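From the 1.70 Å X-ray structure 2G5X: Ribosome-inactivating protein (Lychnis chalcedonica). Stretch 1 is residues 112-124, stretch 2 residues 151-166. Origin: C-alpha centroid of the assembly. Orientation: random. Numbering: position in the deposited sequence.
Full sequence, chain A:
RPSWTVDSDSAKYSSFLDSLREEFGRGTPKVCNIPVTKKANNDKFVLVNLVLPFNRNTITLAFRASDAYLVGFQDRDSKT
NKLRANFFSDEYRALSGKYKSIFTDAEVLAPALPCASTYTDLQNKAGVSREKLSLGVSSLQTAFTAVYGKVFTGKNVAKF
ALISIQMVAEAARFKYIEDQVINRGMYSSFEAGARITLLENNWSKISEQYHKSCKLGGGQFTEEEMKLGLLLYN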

ATOM      1  N   ALA A 112     -19.179  -1.217   6.653  1.00  9.30           N
ATOM      2  CA  ALA A 112     -18.306  -0.512   5.720  1.00  8.21           C
ATOM      3  C   ALA A 112     -17.541   0.591   6.447  1.00  7.93           C
ATOM      4  O   ALA A 112     -18.056   1.197   7.387  1.00  9.38           O
ATOM      5  CB  ALA A 112     -19.127   0.091   4.584  1.00  9.16           C
ATOM      6  N   LEU A 113     -16.313   0.844   6.006  1.00  8.29           N
ATOM      7  CA  LEU A 113     -15.479   1.885   6.598  1.00  8.02           C
ATOM      8  C   LEU A 113     -16.063   3.265   6.311  1.00  9.78           C
ATOM      9  O   LEU A 113     -16.766   3.459   5.316  1.00  9.59           O
ATOM     10  CB  LEU A 113     -14.055   1.804   6.043  1.00  7.95           C
ATOM     11  CG  LEU A 113     -13.199   0.627   6.529  1.00  8.01           C
ATOM     12  CD1 LEU A 113     -11.905   0.567   5.724  1.00  7.78           C
ATOM     13  CD2 LEU A 113     -12.902   0.795   8.015  1.00  8.47           C
ATOM     14  N   PRO A 114     -15.774   4.244   7.184  1.00  8.52           N
ATOM     15  CA  PRO A 114     -16.260   5.621   7.051  1.00 11.35           C
ATOM     16  C   PRO A 114     -15.603   6.466   5.958  1.00 11.53           C
ATOM     17  O   PRO A 114     -15.610   7.695   6.038  1.00 14.16           O
ATOM     18  CB  PRO A 114     -16.037   6.198   8.449  1.00 10.43           C
ATOM     19  CG  PRO A 114     -14.801   5.491   8.903  1.00 12.55           C
ATOM     20  CD  PRO A 114     -15.068   4.058   8.466  1.00  9.93           C
ATOM     21  N   CYS A 115     -15.031   5.819   4.945  1.00 12.26           N
ATOM     22  CA  CYS A 115     -14.414   6.546   3.838  1.00 10.65           C
ATOM     23  C   CYS A 115     -14.205   5.648   2.618  1.00 11.09           C
ATOM     24  O   CYS A 115     -14.313   4.423   2.715  1.00  8.72           O
ATOM     25  CB  CYS A 115     -13.079   7.172   4.270  1.00 14.49           C
ATOM     26  SG  CYS A 115     -11.684   6.037   4.440  1.00 15.30           S
ATOM     27  N   ALA A 116     -13.926   6.267   1.471  1.00  9.32           N
ATOM     28  CA  ALA A 116     -13.702   5.536   0.224  1.00  9.10           C
ATOM     29  C   ALA A 116     -12.215   5.280  -0.032  1.00 10.27           C
ATOM     30  O   ALA A 116     -11.352   5.829   0.654  1.00 11.20           O
ATOM     31  CB  ALA A 116     -14.312   6.300  -0.945  1.00  9.79           C
ATOM     32  N   SER A 117     -11.931   4.458  -1.042  1.00  9.41           N
ATOM     33  CA  SER A 117     -10.565   4.074  -1.400  1.00  9.58           C
ATOM     34  C   SER A 117      -9.786   5.028  -2.305  1.00  9.16           C
ATOM     35  O   SER A 117      -8.574   4.876  -2.472  1.00  9.24           O
ATOM     36  CB  SER A 117     -10.596   2.711  -2.087  1.00  9.81           C
ATOM     37  OG  SER A 117     -11.185   2.833  -3.373  1.00 11.58           O
ATOM     38  N   THR A 118     -10.475   5.989  -2.905  1.00  8.98           N
ATOM     39  CA  THR A 118      -9.834   6.928  -3.823  1.00  8.91           C
ATOM     40  C   THR A 118      -8.904   7.930  -3.156  1.00  9.64           C
ATOM     41  O   THR A 118      -9.071   8.273  -1.983  1.00  7.76           O
ATOM     42  CB  THR A 118     -10.883   7.734  -4.596  1.00  9.19           C
ATOM     43  OG1 THR A 118     -11.759   8.378  -3.663  1.00  9.25           O
ATOM     44  CG2 THR A 118     -11.696   6.823  -5.514  1.00  9.73           C
ATOM     45  N   TYR A 119      -7.920   8.404  -3.915  1.00  9.89           N
ATOM     46  CA  TYR A 119      -6.994   9.395  -3.386  1.00 10.57           C
ATOM     47  C   TYR A 119      -7.782  10.650  -3.036  1.00 10.61           C
ATOM     48  O   TYR A 119      -7.514  11.300  -2.027  1.00 10.18           O
ATOM     49  CB  TYR A 119      -5.906   9.734  -4.413  1.00 11.68           C
ATOM     50  CG  TYR A 119      -4.621   8.954  -4.234  1.00 16.04           C
ATOM     51  CD1 TYR A 119      -3.977   8.908  -2.995  1.00 18.34           C
ATOM     52  CD2 TYR A 119      -4.036   8.278  -5.304  1.00 17.42           C
ATOM     53  CE1 TYR A 119      -2.783   8.210  -2.825  1.00 20.71           C
ATOM     54  CE2 TYR A 119      -2.844   7.575  -5.146  1.00 18.49           C
ATOM     55  CZ  TYR A 119      -2.224   7.545  -3.905  1.00 19.45           C
ATOM     56  OH  TYR A 119      -1.046   6.847  -3.744  1.00 20.36           O
ATOM     57  N   THR A 120      -8.765  10.987  -3.865  1.00 10.61           N
ATOM     58  CA  THR A 120      -9.574  12.173  -3.614  1.00 10.67           C
ATOM     59  C   THR A 120     -10.315  12.123  -2.277  1.00  9.71           C
ATOM     60  O   THR A 120     -10.222  13.063  -1.481  1.00  9.98           O
ATOM     61  CB  THR A 120     -10.601  12.407  -4.744  1.00 12.37           C
ATOM     62  OG1 THR A 120     -11.381  11.223  -4.939  1.00 13.99           O
ATOM     63  CG2 THR A 120      -9.893  12.768  -6.037  1.00 12.61           C
ATOM     64  N   ASP A 121     -11.037  11.036  -2.012  1.00  9.23           N
ATOM     65  CA  ASP A 121     -11.777  10.949  -0.755  1.00  8.93           C
ATOM     66  C   ASP A 121     -10.862  10.748   0.451  1.00  9.09           C
ATOM     67  O   ASP A 121     -11.135  11.276   1.530  1.00  8.36           O
ATOM     68  CB  ASP A 121     -12.823   9.826  -0.794  1.00 10.08           C
ATOM     69  CG  ASP A 121     -13.858   9.960   0.316  1.00 10.48           C
ATOM     70  OD1 ASP A 121     -14.464  11.046   0.433  1.00 13.71           O
ATOM     71  OD2 ASP A 121     -14.071   8.992   1.073  1.00 12.24           O
ATOM     72  N   LEU A 122      -9.785   9.986   0.274  1.00  8.51           N
ATOM     73  CA  LEU A 122      -8.855   9.757   1.373  1.00  7.40           C
ATOM     74  C   LEU A 122      -8.284  11.079   1.879  1.00  7.81           C
ATOM     75  O   LEU A 122      -8.206  11.305   3.086  1.00  6.75           O
ATOM     76  CB  LEU A 122      -7.716   8.827   0.940  1.00  6.24           C
ATOM     77  CG  LEU A 122      -8.082   7.348   0.781  1.00  7.52           C
ATOM     78  CD1 LEU A 122      -6.884   6.587   0.225  1.00  7.62           C
ATOM     79  CD2 LEU A 122      -8.503   6.763   2.131  1.00  9.04           C
ATOM     80  N   GLN A 123      -7.893  11.952   0.955  1.00  6.46           N
ATOM     81  CA  GLN A 123      -7.340  13.248   1.338  1.00  7.85           C
ATOM     82  C   GLN A 123      -8.416  14.140   1.964  1.00  7.71           C
ATOM     83  O   GLN A 123      -8.132  14.892   2.899  1.00  7.82           O
ATOM     84  CB  GLN A 123      -6.703  13.938   0.123  1.00  8.06           C
ATOM     85  CG  GLN A 123      -5.504  13.180  -0.447  1.00  9.61           C
ATOM     86  CD  GLN A 123      -4.986  13.762  -1.754  1.00 10.62           C
ATOM     87  OE1 GLN A 123      -4.053  14.569  -1.771  1.00 10.91           O
ATOM     88  NE2 GLN A 123      -5.596  13.353  -2.859  1.00 11.03           N
ATOM     89  N   ASN A 124      -9.646  14.052   1.461  1.00  7.29           N
ATOM     90  CA  ASN A 124     -10.736  14.855   2.011  1.00  9.50           C
ATOM     91  C   ASN A 124     -11.044  14.449   3.453  1.00  9.55           C
ATOM     92  O   ASN A 124     -11.266  15.301   4.313  1.00  9.46           O
ATOM     93  CB  ASN A 124     -12.003  14.722   1.156  1.00 11.81           C
ATOM     94  CG  ASN A 124     -11.893  15.453  -0.176  1.00 14.31           C
ATOM     95  OD1 ASN A 124     -11.266  16.506  -0.267  1.00 17.66           O
ATOM     96  ND2 ASN A 124     -12.526  14.905  -1.208  1.00 18.24           N
ATOM     97  N   VAL A 151     -13.026   2.475  17.614  1.00 10.95           N
ATOM     98  CA  VAL A 151     -14.155   2.976  16.846  1.00 11.76           C
ATOM     99  C   VAL A 151     -13.508   3.742  15.696  1.00 11.47           C
ATOM    100  O   VAL A 151     -12.622   4.569  15.918  1.00 12.11           O
ATOM    101  CB  VAL A 151     -15.020   3.943  17.680  1.00 13.10           C
ATOM    102  CG1 VAL A 151     -16.032   4.640  16.786  1.00 14.66           C
ATOM    103  CG2 VAL A 151     -15.731   3.180  18.787  1.00 15.13           C
ATOM    104  N   PHE A 152     -13.944   3.457  14.474  1.00 11.34           N
ATOM    105  CA  PHE A 152     -13.386   4.095  13.284  1.00 11.67           C
ATOM    106  C   PHE A 152     -13.988   5.458  12.953  1.00 12.68           C
ATOM    107  O   PHE A 152     -15.206   5.627  12.966  1.00 14.54           O
ATOM    108  CB  PHE A 152     -13.584   3.188  12.064  1.00 12.58           C
ATOM    109  CG  PHE A 152     -12.906   1.852  12.170  1.00  9.29           C
ATOM    110  CD1 PHE A 152     -13.464   0.732  11.558  1.00 10.73           C
ATOM    111  CD2 PHE A 152     -11.703   1.710  12.855  1.00 10.01           C
ATOM    112  CE1 PHE A 152     -12.837  -0.507  11.627  1.00 11.16           C
ATOM    113  CE2 PHE A 152     -11.067   0.475  12.929  1.00 11.22           C
ATOM    114  CZ  PHE A 152     -11.633  -0.638  12.314  1.00 10.45           C
ATOM    115  N   THR A 153     -13.125   6.423  12.653  1.00 12.32           N
ATOM    116  CA  THR A 153     -13.568   7.750  12.246  1.00 13.39           C
ATOM    117  C   THR A 153     -12.984   7.939  10.850  1.00 13.40           C
ATOM    118  O   THR A 153     -11.954   7.345  10.521  1.00 13.46           O
ATOM    119  CB  THR A 153     -13.028   8.875  13.163  1.00 13.66           C
ATOM    120  OG1 THR A 153     -11.602   8.945  13.052  1.00 13.74           O
ATOM    121  CG2 THR A 153     -13.417   8.621  14.611  1.00 16.73           C
ATOM    122  N   GLY A 154     -13.642   8.748  10.027  1.00 12.43           N
ATOM    123  CA  GLY A 154     -13.144   8.980   8.683  1.00 11.12           C
ATOM    124  C   GLY A 154     -11.698   9.448   8.665  1.00 11.64           C
ATOM    125  O   GLY A 154     -10.890   8.965   7.872  1.00 10.51           O
ATOM    126  N   LYS A 155     -11.362  10.381   9.552  1.00 11.46           N
ATOM    127  CA  LYS A 155     -10.007  10.916   9.609  1.00 10.52           C
ATOM    128  C   LYS A 155      -8.937   9.892   9.982  1.00 10.41           C
ATOM    129  O   LYS A 155      -7.926   9.768   9.288  1.00  9.85           O
ATOM    130  CB  LYS A 155      -9.936  12.094  10.583  1.00 12.35           C
ATOM    131  CG  LYS A 155      -8.552  12.726  10.640  1.00 13.86           C
ATOM    132  CD  LYS A 155      -8.453  13.815  11.698  1.00 17.39           C
ATOM    133  CE  LYS A 155      -7.021  14.318  11.804  1.00 19.68           C
ATOM    134  NZ  LYS A 155      -6.859  15.376  12.841  1.00 21.79           N
ATOM    135  N   ASN A 156      -9.147   9.160  11.073  1.00  8.62           N
ATOM    136  CA  ASN A 156      -8.158   8.172  11.497  1.00  9.25           C
ATOM    137  C   ASN A 156      -7.926   7.094  10.439  1.00  7.38           C
ATOM    138  O   ASN A 156      -6.781   6.754  10.134  1.00  7.74           O
ATOM    139  CB  ASN A 156      -8.569   7.523  12.822  1.00  9.86           C
ATOM    140  CG  ASN A 156      -8.520   8.494  13.990  1.00 14.86           C
ATOM    141  OD1 ASN A 156      -7.720   9.438  14.003  1.00 16.01           O
ATOM    142  ND2 ASN A 156      -9.359   8.254  14.993  1.00 14.80           N
ATOM    143  N   VAL A 157      -9.004   6.562   9.875  1.00  6.07           N
ATOM    144  CA  VAL A 157      -8.871   5.531   8.853  1.00  6.60           C
ATOM    145  C   VAL A 157      -8.178   6.066   7.600  1.00  6.58           C
ATOM    146  O   VAL A 157      -7.275   5.424   7.060  1.00  5.16           O
ATOM    147  CB  VAL A 157     -10.249   4.954   8.457  1.00  6.50           C
ATOM    148  CG1 VAL A 157     -10.110   4.046   7.237  1.00  8.75           C
ATOM    149  CG2 VAL A 157     -10.837   4.173   9.630  1.00  7.13           C
ATOM    150  N   ALA A 158      -8.599   7.242   7.144  1.00  6.25           N
ATOM    151  CA  ALA A 158      -8.018   7.846   5.944  1.00  7.39           C
ATOM    152  C   ALA A 158      -6.522   8.128   6.076  1.00  7.92           C
ATOM    153  O   ALA A 158      -5.757   7.899   5.140  1.00  7.63           O
ATOM    154  CB  ALA A 158      -8.760   9.136   5.598  1.00  7.35           C
ATOM    155  N   LYS A 159      -6.107   8.628   7.237  1.00  8.16           N
ATOM    156  CA  LYS A 159      -4.701   8.941   7.466  1.00  8.13           C
ATOM    157  C   LYS A 159      -3.860   7.672   7.459  1.00  7.41           C
ATOM    158  O   LYS A 159      -2.801   7.623   6.831  1.00  5.73           O
ATOM    159  CB  LYS A 159      -4.541   9.674   8.798  1.00 11.75           C
ATOM    160  CG  LYS A 159      -5.057  11.097   8.789  1.00 18.91           C
ATOM    161  CD  LYS A 159      -4.368  11.915   9.870  1.00 22.16           C
ATOM    162  CE  LYS A 159      -2.865  11.729   9.845  1.00 23.66           C
ATOM    163  NZ  LYS A 159      -2.198  12.798  10.641  1.00 27.37           N
ATOM    164  N   PHE A 160      -4.341   6.644   8.155  1.00  6.30           N
ATOM    165  CA  PHE A 160      -3.647   5.363   8.217  1.00  5.27           C
ATOM    166  C   PHE A 160      -3.503   4.780   6.809  1.00  6.33           C
ATOM    167  O   PHE A 160      -2.446   4.272   6.438  1.00  5.88           O
ATOM    168  CB  PHE A 160      -4.428   4.386   9.108  1.00  6.90           C
ATOM    169  CG  PHE A 160      -3.947   2.964   9.019  1.00  6.27           C
ATOM    170  CD1 PHE A 160      -2.684   2.612   9.478  1.00  7.23           C
ATOM    171  CD2 PHE A 160      -4.751   1.979   8.452  1.00  7.01           C
ATOM    172  CE1 PHE A 160      -2.224   1.299   9.373  1.00  8.52           C
ATOM    173  CE2 PHE A 160      -4.298   0.661   8.341  1.00  8.37           C
ATOM    174  CZ  PHE A 160      -3.033   0.323   8.802  1.00  6.53           C
ATOM    175  N   ALA A 161      -4.573   4.859   6.026  1.00  5.53           N
ATOM    176  CA  ALA A 161      -4.565   4.334   4.662  1.00  5.19           C
ATOM    177  C   ALA A 161      -3.581   5.066   3.743  1.00  5.45           C
ATOM    178  O   ALA A 161      -2.842   4.438   2.991  1.00  4.77           O
ATOM    179  CB  ALA A 161      -5.971   4.402   4.072  1.00  5.39           C
ATOM    180  N   LEU A 162      -3.575   6.394   3.802  1.00  6.41           N
ATOM    181  CA  LEU A 162      -2.679   7.176   2.956  1.00  6.33           C
ATOM    182  C   LEU A 162      -1.208   6.924   3.265  1.00  5.90           C
ATOM    183  O   LEU A 162      -0.389   6.822   2.352  1.00  5.31           O
ATOM    184  CB  LEU A 162      -2.995   8.667   3.089  1.00  6.45           C
ATOM    185  CG  LEU A 162      -4.249   9.139   2.353  1.00  9.09           C
ATOM    186  CD1 LEU A 162      -4.585  10.563   2.766  1.00  9.38           C
ATOM    187  CD2 LEU A 162      -4.022   9.051   0.848  1.00  9.99           C
ATOM    188  N   ILE A 163      -0.869   6.820   4.547  1.00  5.47           N
ATOM    189  CA  ILE A 163       0.515   6.566   4.922  1.00  5.64           C
ATOM    190  C   ILE A 163       0.917   5.176   4.433  1.00  6.30           C
ATOM    191  O   ILE A 163       2.021   4.983   3.912  1.00  6.05           O
ATOM    192  CB  ILE A 163       0.715   6.657   6.452  1.00  5.75           C
ATOM    193  CG1 ILE A 163       0.430   8.085   6.933  1.00  4.82           C
ATOM    194  CG2 ILE A 163       2.145   6.267   6.810  1.00  3.60           C
ATOM    195  CD1 ILE A 163       0.433   8.237   8.457  1.00  7.77           C
ATOM    196  N   SER A 164       0.012   4.213   4.590  1.00  5.53           N
ATOM    197  CA  SER A 164       0.272   2.844   4.154  1.00  5.58           C
ATOM    198  C   SER A 164       0.444   2.770   2.636  1.00  6.25           C
ATOM    199  O   SER A 164       1.311   2.055   2.137  1.00  7.45           O
ATOM    200  CB  SER A 164      -0.871   1.922   4.589  1.00  5.76           C
ATOM    201  OG  SER A 164      -0.908   1.784   6.002  1.00  7.24           O
ATOM    202  N   ILE A 165      -0.385   3.505   1.899  1.00  5.56           N
ATOM    203  CA  ILE A 165      -0.292   3.504   0.443  1.00  5.50           C
ATOM    204  C   ILE A 165       1.075   4.023  -0.012  1.00  6.58           C
ATOM    205  O   ILE A 165       1.727   3.422  -0.868  1.00  6.35           O
ATOM    206  CB  ILE A 165      -1.426   4.360  -0.176  1.00  5.55           C
ATOM    207  CG1 ILE A 165      -2.768   3.647   0.032  1.00  7.68           C
ATOM    208  CG2 ILE A 165      -1.166   4.601  -1.658  1.00  7.45           C
ATOM    209  CD1 ILE A 165      -3.980   4.501  -0.293  1.00  9.29           C
ATOM    210  N   GLN A 166       1.518   5.125   0.580  1.00  5.61           N
ATOM    211  CA  GLN A 166       2.808   5.713   0.232  1.00  5.88           C
ATOM    212  C   GLN A 166       3.982   4.789   0.548  1.00  5.65           C
ATOM    213  O   GLN A 166       4.824   4.524  -0.311  1.00  5.44           O
ATOM    214  CB  GLN A 166       3.006   7.028   0.993  1.00  7.05           C
ATOM    215  CG  GLN A 166       2.075   8.149   0.575  1.00  7.53           C
ATOM    216  CD  GLN A 166       2.582   8.900  -0.637  1.00 13.18           C
ATOM    217  OE1 GLN A 166       2.875   8.304  -1.673  1.00 12.99           O
ATOM    218  NE2 GLN A 166       2.689  10.220  -0.515  1.00 12.84           N
TER

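Helix 119-124 crosses helix 154-166 at 126° between their N-to-C directions, with axes 8.7 Å apart at closest approach; no hydrogen bond joins the two stretches, and the contact is one of apolar packing. Leu 122 is the knob. With chi1 m and chi2 t, its side chain sits among Ala 158, Ala 161, Leu 162 and Ile 165: CD2 lies 4.0 Å from Ala 161 CB, and CD1 3.6 Å from Ile 165 CD1. At Ala 158 the backbones are close, its CA 5.0 Å from Leu 122 CA and its CB 3.4 Å from Leu 122 O. Leu 162, also m,t, has its CA-to-CB bond sideways to the other stretch, yet its end comes nearer, placing CD2 3.7 Å from Leu 122 CB and 3.8 Å from Tyr 119 CD1, at the edge of the tyrosine ring. The CA-to-CB bond of Tyr 119 is also sideways; with chi1 at -96°, between wells, the ring reaches the other helix, and its OH lies 3.1 Å from Ile 165 CG2 and is hydrogen-bonded elsewhere in the structure. The CA-to-CB bond of Gln 123 points away from the other stretch, and NE2 donates to Tyr 119 O in its own helix (2.9 Å). In the preceding loop, Pro 114 CG rests 3.6 Å from Gly 154 N, where the helix begins. Val 157, chi1 t, directs CG1 to Cys 115 SG (3.8 Å) and CG2 to Pro 114 CG (4.2 Å). Leu 113, m,t, extends CD2 to within 3.6 Å of Phe 152 CD1.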